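Acyl-CoA dehydrogenase (Bacillus anthracis, PDB 3OWA) probably catalyses the FAD-dependent alpha,beta-dehydrogenation of acyl-CoA thioesters, passing the electrons on to a separate acceptor. Local coordinates at residues A[210-224]-A[236-250]. Numbering follows the deposited sequence.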
loop_
_atom_site.group_PDB
_atom_site.type_symbol
_atom_site.label_atom_id
_atom_site.label_comp_id
_atom_site.label_asym_id
_atom_site.label_seq_id
_atom_site.Cartn_x
_atom_site.Cartn_y
_atom_site.Cartn_z
ATOM N N PHE A 210 -19.376 -10.243 -29.847
ATOM C CA PHE A 210 -19.011 -10.862 -31.136
ATOM C C PHE A 210 -17.756 -11.680 -30.970
ATOM O O PHE A 210 -16.842 -11.283 -30.230
ATOM C CB PHE A 210 -18.687 -9.796 -32.188
ATOM C CG PHE A 210 -19.852 -8.894 -32.534
ATOM C CD1 PHE A 210 -20.665 -9.190 -33.615
ATOM C CD2 PHE A 210 -20.111 -7.759 -31.797
ATOM C CE1 PHE A 210 -21.750 -8.364 -33.965
ATOM C CE2 PHE A 210 -21.189 -6.909 -32.126
ATOM C CZ PHE A 210 -22.019 -7.233 -33.225
ATOM N N ILE A 211 -17.700 -12.825 -31.641
ATOM C CA ILE A 211 -16.445 -13.575 -31.722
ATOM C C ILE A 211 -15.690 -13.052 -32.941
ATOM O O ILE A 211 -16.185 -13.079 -34.094
ATOM C CB ILE A 211 -16.695 -15.077 -31.852
ATOM C CG1 ILE A 211 -17.560 -15.574 -30.688
ATOM C CG2 ILE A 211 -15.364 -15.845 -32.061
ATOM C CD1 ILE A 211 -18.286 -16.931 -30.959
ATOM N N VAL A 212 -14.517 -12.487 -32.693
ATOM C CA VAL A 212 -13.789 -11.817 -33.744
ATOM C C VAL A 212 -12.427 -12.498 -33.839
ATOM O O VAL A 212 -11.658 -12.481 -32.875
ATOM C CB VAL A 212 -13.579 -10.331 -33.414
ATOM C CG1 VAL A 212 -12.736 -9.651 -34.526
ATOM C CG2 VAL A 212 -14.932 -9.632 -33.223
ATOM N N GLU A 213 -12.134 -13.077 -34.997
ATOM C CA GLU A 213 -10.814 -13.647 -35.248
ATOM C C GLU A 213 -9.797 -12.574 -35.633
ATOM O O GLU A 213 -10.110 -11.625 -36.388
ATOM C CB GLU A 213 -10.932 -14.717 -36.338
ATOM C CG GLU A 213 -11.771 -15.902 -35.871
ATOM C CD GLU A 213 -11.849 -17.036 -36.903
ATOM O OE1 GLU A 213 -12.808 -17.838 -36.854
ATOM O OE2 GLU A 213 -10.958 -17.131 -37.767
ATOM N N LYS A 214 -8.578 -12.730 -35.122
ATOM C CA LYS A 214 -7.459 -11.841 -35.456
ATOM C C LYS A 214 -7.269 -11.687 -36.968
ATOM O O LYS A 214 -7.019 -10.578 -37.461
ATOM C CB LYS A 214 -6.162 -12.341 -34.786
ATOM C CG LYS A 214 -4.951 -11.430 -34.972
ATOM C CD LYS A 214 -5.246 -9.970 -34.579
ATOM C CE LYS A 214 -3.961 -9.219 -34.228
ATOM N NZ LYS A 214 -3.029 -8.867 -35.361
ATOM N N ASP A 215 -7.447 -12.789 -37.695
ATOM C CA ASP A 215 -7.267 -12.809 -39.151
ATOM C C ASP A 215 -8.409 -12.214 -39.998
ATOM O O ASP A 215 -8.256 -12.081 -41.223
ATOM C CB ASP A 215 -6.931 -14.241 -39.603
ATOM C CG ASP A 215 -5.488 -14.624 -39.270
ATOM O OD1 ASP A 215 -5.182 -15.837 -39.259
ATOM O OD2 ASP A 215 -4.657 -13.705 -39.008
ATOM N N TYR A 216 -9.495 -11.768 -39.363
ATOM C CA TYR A 216 -10.572 -11.105 -40.130
ATOM C C TYR A 216 -10.041 -9.779 -40.690
ATOM O O TYR A 216 -9.169 -9.144 -40.090
ATOM C CB TYR A 216 -11.815 -10.814 -39.255
ATOM C CG TYR A 216 -12.629 -12.057 -38.855
ATOM C CD1 TYR A 216 -12.453 -13.272 -39.516
ATOM C CD2 TYR A 216 -13.620 -11.982 -37.850
ATOM C CE1 TYR A 216 -13.216 -14.412 -39.187
ATOM C CE2 TYR A 216 -14.385 -13.120 -37.502
ATOM C CZ TYR A 216 -14.152 -14.336 -38.157
ATOM O OH TYR A 216 -14.896 -15.465 -37.850
ATOM N N ALA A 217 -10.551 -9.400 -41.842
ATOM C CA ALA A 217 -10.179 -8.136 -42.466
ATOM C C ALA A 217 -10.467 -6.992 -41.502
ATOM O O ALA A 217 -11.491 -7.030 -40.805
ATOM C CB ALA A 217 -10.990 -7.938 -43.756
ATOM N N GLY A 218 -9.551 -6.014 -41.453
ATOM C CA GLY A 218 -9.750 -4.741 -40.747
ATOM C C GLY A 218 -9.386 -4.834 -39.267
ATOM O O GLY A 218 -9.734 -3.944 -38.498
ATOM N N VAL A 219 -8.752 -5.931 -38.844
ATOM C CA VAL A 219 -8.362 -6.117 -37.436
ATOM C C VAL A 219 -6.857 -5.916 -37.256
ATOM O O VAL A 219 -6.051 -6.526 -37.991
ATOM C CB VAL A 219 -8.730 -7.523 -36.904
ATOM C CG1 VAL A 219 -8.335 -7.668 -35.431
ATOM C CG2 VAL A 219 -10.248 -7.757 -37.034
ATOM N N SER A 220 -6.462 -5.079 -36.288
ATOM C CA SER A 220 -5.017 -4.904 -35.971
ATOM C C SER A 220 -4.830 -4.514 -34.535
ATOM O O SER A 220 -5.815 -4.377 -33.768
ATOM C CB SER A 220 -4.349 -3.835 -36.896
ATOM O OG SER A 220 -4.989 -2.600 -36.749
ATOM N N THR A 221 -3.576 -4.317 -34.146
ATOM C CA THR A 221 -3.266 -3.928 -32.763
ATOM C C THR A 221 -2.243 -2.791 -32.711
ATOM O O THR A 221 -1.495 -2.530 -33.693
ATOM C CB THR A 221 -2.725 -5.101 -31.864
ATOM O OG1 THR A 221 -1.495 -5.592 -32.426
ATOM C CG2 THR A 221 -3.728 -6.246 -31.736
ATOM N N SER A 222 -2.258 -2.065 -31.588
ATOM C CA SER A 222 -1.251 -1.019 -31.331
ATOM C C SER A 222 0.010 -1.686 -30.798
ATOM O O SER A 222 0.022 -2.883 -30.533
ATOM C CB SER A 222 -1.797 -0.081 -30.245
ATOM O OG SER A 222 -1.763 -0.769 -28.997
ATOM N N PRO A 223 1.083 -0.910 -30.606
ATOM C CA PRO A 223 2.225 -1.390 -29.872
ATOM C C PRO A 223 1.869 -1.801 -28.420
ATOM O O PRO A 223 0.834 -1.360 -27.873
ATOM C CB PRO A 223 3.152 -0.147 -29.846
ATOM C CG PRO A 223 2.748 0.652 -31.086
ATOM C CD PRO A 223 1.261 0.490 -31.093
ATOM N N GLU A 224 2.693 -2.657 -27.813
ATOM C CA GLU A 224 2.568 -2.980 -26.374
ATOM C C GLU A 224 2.515 -1.746 -25.472
ATOM O O GLU A 224 3.220 -0.778 -25.717
ATOM C CB GLU A 224 3.720 -3.825 -25.913
ATOM C CG GLU A 224 3.642 -5.235 -26.464
ATOM C CD GLU A 224 2.514 -6.094 -25.844
ATOM O OE1 GLU A 224 2.263 -5.908 -24.644
ATOM O OE2 GLU A 224 1.903 -6.985 -26.531
ATOM N N ARG A 236 -2.377 -4.587 -25.400
ATOM C CA ARG A 236 -2.399 -3.658 -26.529
ATOM C C ARG A 236 -3.785 -3.165 -26.785
ATOM O O ARG A 236 -4.745 -3.709 -26.279
ATOM C CB ARG A 236 -1.946 -4.343 -27.846
ATOM C CG ARG A 236 -0.583 -5.067 -27.797
ATOM C CD ARG A 236 -0.257 -5.607 -29.168
ATOM N NE ARG A 236 1.063 -6.249 -29.156
ATOM C CZ ARG A 236 1.681 -6.657 -30.251
ATOM N NH1 ARG A 236 1.131 -6.442 -31.466
ATOM N NH2 ARG A 236 2.874 -7.247 -30.135
ATOM N N THR A 237 -3.910 -2.160 -27.644
ATOM C CA THR A 237 -5.225 -1.740 -28.060
ATOM C C THR A 237 -5.597 -2.593 -29.283
ATOM O O THR A 237 -4.758 -2.802 -30.164
ATOM C CB THR A 237 -5.161 -0.212 -28.442
ATOM O OG1 THR A 237 -5.024 0.520 -27.226
ATOM C CG2 THR A 237 -6.425 0.257 -29.185
ATOM N N LEU A 238 -6.834 -3.080 -29.336
ATOM C CA LEU A 238 -7.362 -3.747 -30.531
ATOM C C LEU A 238 -8.010 -2.730 -31.449
ATOM O O LEU A 238 -8.945 -2.020 -31.039
ATOM C CB LEU A 238 -8.388 -4.776 -30.109
ATOM C CG LEU A 238 -9.033 -5.606 -31.236
ATOM C CD1 LEU A 238 -8.010 -6.503 -31.945
ATOM C CD2 LEU A 238 -10.139 -6.467 -30.590
ATOM N N ILE A 239 -7.534 -2.639 -32.683
ATOM C CA ILE A 239 -8.022 -1.563 -33.593
ATOM C C ILE A 239 -8.945 -2.198 -34.650
ATOM O O ILE A 239 -8.553 -3.153 -35.353
ATOM C CB ILE A 239 -6.828 -0.879 -34.276
ATOM C CG1 ILE A 239 -5.783 -0.390 -33.217
ATOM C CG2 ILE A 239 -7.281 0.203 -35.284
ATOM C CD1 ILE A 239 -4.441 0.081 -33.867
ATOM N N LEU A 240 -10.181 -1.710 -34.718
ATOM C CA LEU A 240 -11.177 -2.237 -35.634
ATOM C C LEU A 240 -11.512 -1.171 -36.680
ATOM O O LEU A 240 -12.182 -0.181 -36.379
ATOM C CB LEU A 240 -12.441 -2.666 -34.847
ATOM C CG LEU A 240 -12.109 -3.656 -33.719
ATOM C CD1 LEU A 240 -13.225 -3.791 -32.707
ATOM C CD2 LEU A 240 -11.620 -5.043 -34.268
ATOM N N GLU A 241 -11.078 -1.403 -37.902
ATOM C CA GLU A 241 -11.267 -0.444 -39.019
ATOM C C GLU A 241 -12.014 -1.186 -40.136
ATOM O O GLU A 241 -11.419 -1.948 -40.936
ATOM C CB GLU A 241 -9.908 0.142 -39.454
ATOM C CG GLU A 241 -9.256 1.054 -38.375
ATOM C CD GLU A 241 -7.742 1.423 -38.656
ATOM O OE1 GLU A 241 -7.257 2.447 -38.093
ATOM O OE2 GLU A 241 -7.044 0.678 -39.402
ATOM N N ASP A 242 -13.340 -1.034 -40.129
ATOM C CA ASP A 242 -14.213 -1.860 -40.962
ATOM C C ASP A 242 -13.849 -3.358 -40.811
ATOM O O ASP A 242 -13.705 -4.070 -41.813
ATOM C CB ASP A 242 -14.113 -1.423 -42.423
ATOM C CG ASP A 242 -14.799 -0.083 -42.697
ATOM O OD1 ASP A 242 -14.446 0.531 -43.720
ATOM O OD2 ASP A 242 -15.694 0.355 -41.942
ATOM N N ALA A 243 -13.669 -3.804 -39.566
ATOM C CA ALA A 243 -13.408 -5.214 -39.262
ATOM C C ALA A 243 -14.652 -6.014 -39.660
ATOM O O ALA A 243 -15.783 -5.613 -39.329
ATOM C CB ALA A 243 -13.094 -5.395 -37.767
ATOM N N LEU A 244 -14.449 -7.118 -40.379
ATOM C CA LEU A 244 -15.572 -7.865 -40.985
ATOM C C LEU A 244 -15.797 -9.117 -40.215
ATOM O O LEU A 244 -14.945 -9.964 -40.181
ATOM C CB LEU A 244 -15.286 -8.271 -42.440
ATOM C CG LEU A 244 -15.282 -7.190 -43.501
ATOM C CD1 LEU A 244 -15.267 -7.832 -44.902
ATOM C CD2 LEU A 244 -16.494 -6.277 -43.351
ATOM N N VAL A 245 -16.952 -9.221 -39.596
ATOM C CA VAL A 245 -17.252 -10.330 -38.708
ATOM C C VAL A 245 -18.487 -11.067 -39.234
ATOM O O VAL A 245 -19.533 -10.461 -39.362
ATOM C CB VAL A 245 -17.574 -9.802 -37.301
ATOM C CG1 VAL A 245 -17.906 -10.988 -36.362
ATOM C CG2 VAL A 245 -16.396 -8.896 -36.751
ATOM N N PRO A 246 -18.372 -12.370 -39.533
ATOM C CA PRO A 246 -19.549 -13.099 -40.037
ATOM C C PRO A 246 -20.737 -12.940 -39.112
ATOM O O PRO A 246 -20.577 -12.953 -37.897
ATOM C CB PRO A 246 -19.087 -14.554 -40.014
ATOM C CG PRO A 246 -17.628 -14.468 -40.252
ATOM C CD PRO A 246 -17.192 -13.240 -39.474
ATOM N N LYS A 247 -21.917 -12.804 -39.703
ATOM C CA LYS A 247 -23.165 -12.625 -38.971
ATOM C C LYS A 247 -23.348 -13.701 -37.887
ATOM O O LYS A 247 -23.862 -13.426 -36.816
ATOM C CB LYS A 247 -24.321 -12.656 -39.996
ATOM C CG LYS A 247 -25.678 -12.442 -39.442
ATOM C CD LYS A 247 -26.736 -12.685 -40.517
ATOM C CE LYS A 247 -26.834 -14.151 -40.910
ATOM N NZ LYS A 247 -28.104 -14.341 -41.646
ATOM N N GLU A 248 -22.914 -14.922 -38.176
ATOM C CA GLU A 248 -23.063 -16.047 -37.267
ATOM C C GLU A 248 -22.069 -16.014 -36.078
ATOM O O GLU A 248 -22.140 -16.868 -35.171
ATOM C CB GLU A 248 -22.922 -17.376 -38.032
ATOM C CG GLU A 248 -21.543 -17.611 -38.681
ATOM C CD GLU A 248 -21.454 -17.199 -40.180
ATOM O OE1 GLU A 248 -22.293 -16.372 -40.679
ATOM O OE2 GLU A 248 -20.498 -17.708 -40.845
ATOM N N ASN A 249 -21.153 -15.042 -36.090
ATOM C CA ASN A 249 -20.259 -14.830 -34.955
ATOM C C ASN A 249 -20.813 -13.922 -33.889
ATOM O O ASN A 249 -20.148 -13.700 -32.865
ATOM C CB ASN A 249 -18.891 -14.365 -35.422
ATOM C CG ASN A 249 -18.047 -15.503 -35.873
ATOM O OD1 ASN A 249 -18.536 -16.410 -36.537
ATOM N ND2 ASN A 249 -16.774 -15.480 -35.529
ATOM N N LEU A 250 -22.022 -13.396 -34.094
ATOM C CA LEU A 250 -22.733 -12.744 -32.996
ATOM C C LEU A 250 -22.871 -13.726 -31.807
ATOM O O LEU A 250 -23.285 -14.882 -31.988
ATOM C CB LEU A 250 -24.101 -12.253 -33.440
ATOM C CG LEU A 250 -24.958 -11.668 -32.305
ATOM C CD1 LEU A 250 -24.573 -10.228 -32.038
ATOM C CD2 LEU A 250 -26.433 -11.772 -32.665
#
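Arg236 and Glu224 form a salt bridge at one end of this contact, NE to OE2 at 2.9 Å. The oxygen lies near the guanidinium plane, but the nitrogen approaches from above the carboxylate plane. Arg236 is extended from CG to NE, which carries its head past Ser222 to Thr221, where NH1 donates to OG1 over 2.9 Å, again near the guanidinium plane. The Glu224 side chain, also held by Ser234 OG and Thr235 N, lies about 9 Å from a bound FAD.

Backbone bonds define the register. Ser220 and Ile239 are an antiparallel hydrogen-bonded pair, and Ser222 extends the ladder: its N donates to Thr237 O while its OG accepts from Thr237 N at 2.9 Å. The axes of strands 219-221 and 236-240 make 155° between their N-to-C directions, close to antiparallel. Both belong to the mixed beta-barrel of the acyl-CoA dehydrogenase middle domain. The chain turns a corner at Glu241-Asp242, Asp242 and Ala243 form a G1 bulge against Leu180, and the second ladder pairs Phe210 with Leu250. Between the ladders, Gly218 O and Ala217 O accept from Glu241 N and Leu244 N.

Asn249 clamps the far end: its backbone O accepts from Ile211 N (174° at hydrogen), and ND2 returns a bond to Ile211 O at 2.9 Å, from above that carbonyl plane. ND2 also bonds Tyr138 of helix 132-144.

Pro246 CD lies 3.4 Å from Tyr216 CE2, while Glu213 CB sits over the centre of one ring face. Val219 splits its methyls, CG1 reaching Leu238 CD1 at 3.7 Å and CG2 meeting Ala243 CB at 3.8 Å. Leu250 CD1 rests over one face of Phe210.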